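Local structure of regulatory protein AsnC (Escherichia coli, 2CG4) at residues R11-A16 / H40-K45. The protein switches on transcription of asnA, regulates its own gene, and represses expression of gidA at a post-transcriptional level. The protein carries 1 engineered substitution. Sequence-based numbering, arbitrary orientation.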
# COMPACT_ATOMS: atom_id res chain seq x y z
N ARG A 11 30.88 -31.33 8.16
CA ARG A 11 30.93 -29.88 8.17
C ARG A 11 32.33 -29.36 7.88
O ARG A 11 32.50 -28.39 7.13
CB ARG A 11 30.44 -29.33 9.51
CG ARG A 11 28.94 -29.44 9.72
CD ARG A 11 28.53 -29.01 11.12
NE ARG A 11 27.14 -29.36 11.39
CZ ARG A 11 26.75 -30.46 12.03
NH1 ARG A 11 27.64 -31.33 12.48
NH2 ARG A 11 25.45 -30.69 12.22
N GLY A 12 33.34 -30.00 8.46
CA GLY A 12 34.72 -29.60 8.25
C GLY A 12 35.13 -29.73 6.80
O GLY A 12 35.82 -28.87 6.25
N ILE A 13 34.69 -30.81 6.17
CA ILE A 13 34.94 -31.04 4.75
C ILE A 13 34.26 -29.97 3.90
O ILE A 13 34.86 -29.43 2.97
CB ILE A 13 34.48 -32.43 4.31
CG1 ILE A 13 35.43 -33.50 4.86
CG2 ILE A 13 34.39 -32.52 2.79
CD1 ILE A 13 34.86 -34.90 4.81
N LEU A 14 33.00 -29.67 4.23
CA LEU A 14 32.20 -28.72 3.46
C LEU A 14 32.76 -27.30 3.53
O LEU A 14 32.91 -26.65 2.50
CB LEU A 14 30.74 -28.74 3.93
CG LEU A 14 29.87 -29.89 3.42
CD1 LEU A 14 28.40 -29.62 3.71
CD2 LEU A 14 30.08 -30.13 1.94
N GLU A 15 33.09 -26.83 4.73
CA GLU A 15 33.78 -25.55 4.87
C GLU A 15 35.04 -25.47 4.00
O GLU A 15 35.21 -24.53 3.22
CB GLU A 15 34.14 -25.29 6.33
CG GLU A 15 34.31 -23.82 6.65
CD GLU A 15 35.15 -23.58 7.89
OE1 GLU A 15 35.82 -22.52 7.96
OE2 GLU A 15 35.14 -24.44 8.79
N ALA A 16 35.91 -26.47 4.13
CA ALA A 16 37.09 -26.59 3.28
C ALA A 16 36.79 -26.49 1.78
O ALA A 16 37.41 -25.68 1.09
CB ALA A 16 37.83 -27.87 3.60
N HIS A 40 37.21 -39.11 0.95
CA HIS A 40 36.66 -39.41 -0.36
C HIS A 40 35.21 -39.89 -0.25
O HIS A 40 34.36 -39.55 -1.08
CB HIS A 40 37.52 -40.45 -1.08
CG HIS A 40 37.10 -40.72 -2.48
ND1 HIS A 40 37.80 -40.24 -3.57
CD2 HIS A 40 36.04 -41.40 -2.98
CE1 HIS A 40 37.20 -40.63 -4.68
NE2 HIS A 40 36.13 -41.34 -4.35
N VAL A 41 34.93 -40.67 0.79
CA VAL A 41 33.66 -41.39 0.90
C VAL A 41 32.58 -40.49 1.51
O VAL A 41 31.44 -40.48 1.05
CB VAL A 41 33.82 -42.72 1.69
CG1 VAL A 41 32.53 -43.11 2.40
CG2 VAL A 41 34.26 -43.84 0.75
N ARG A 42 32.95 -39.74 2.54
CA ARG A 42 32.11 -38.68 3.08
C ARG A 42 31.57 -37.76 1.98
O ARG A 42 30.36 -37.56 1.87
CB ARG A 42 32.88 -37.86 4.11
CG ARG A 42 33.38 -38.67 5.30
CD ARG A 42 32.30 -39.61 5.82
NE ARG A 42 32.47 -39.90 7.23
CZ ARG A 42 31.92 -39.21 8.22
NH1 ARG A 42 31.15 -38.16 7.95
NH2 ARG A 42 32.13 -39.56 9.48
N VAL A 43 32.48 -37.20 1.18
CA VAL A 43 32.12 -36.36 0.05
C VAL A 43 31.14 -37.06 -0.90
O VAL A 43 30.21 -36.44 -1.42
CB VAL A 43 33.39 -35.90 -0.73
CG1 VAL A 43 33.04 -35.42 -2.14
CG2 VAL A 43 34.14 -34.82 0.04
N GLU A 44 31.36 -38.36 -1.11
CA GLU A 44 30.57 -39.13 -2.07
C GLU A 44 29.17 -39.42 -1.54
O GLU A 44 28.20 -39.48 -2.30
CB GLU A 44 31.27 -40.44 -2.41
CG GLU A 44 31.28 -40.78 -3.89
CD GLU A 44 29.90 -41.07 -4.45
OE1 GLU A 44 29.70 -42.19 -4.98
OE2 GLU A 44 29.02 -40.19 -4.38
N LYS A 45 29.06 -39.63 -0.23
CA LYS A 45 27.75 -39.78 0.40
C LYS A 45 26.95 -38.48 0.30
O LYS A 45 25.79 -38.49 -0.09
CB LYS A 45 27.91 -40.22 1.86
CG LYS A 45 28.11 -41.72 2.06
CD LYS A 45 28.70 -42.00 3.45
CE LYS A 45 29.24 -43.42 3.58
NZ LYS A 45 30.06 -43.60 4.82
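Arg-42 NH1 is gripped by two carboxylates, forming salt bridges with Asp-7 OD1 and Asp-10 OD1, while the start of the same side chain lies against Ile-13. The residue thus illustrates how an arginine can divide its labour at a helix interface: its first two methylene carbons, CB and CG, join the apolar packing and its guanidinium group leads away to the acids near the start of helix 8-19. Ile-13 CD1 meets Arg-42 CB at 3.6 Å and reaches Arg-42 CG at 4.1 Å, the two side chains crossing at about a right angle. The bend of the arginine at chi2 (-45°) turns the chain aside just beyond these carbons. The second branch of the isoleucine serves a different neighbour. With chi1 at -73°, Ile-13 CG1 lies beside the backbone N and carries CD1 to Arg-42, while CG2 stands anti to that N and comes within 3.6 Å of Val-43 CG2, methyl against methyl. One buried side chain therefore spans two successive residues of the facing helix where the two backbones come nearest, with 7.6 Å between the CA atoms of Ile-13 and Val-43. The contact ties the first helix of the AsnC-type DNA-binding domain to helix 36-49, the second helix of the predicted helix-turn-helix and so probably its recognition helix. Around it, Ile-13 also packs on Met-46, and Val-43 touches Leu-17 and, from helix 25-32, Tyr-25, completing a three-helix core; nearby Leu-14 rests on Ile-57 of the second subunit, in strand 52-59.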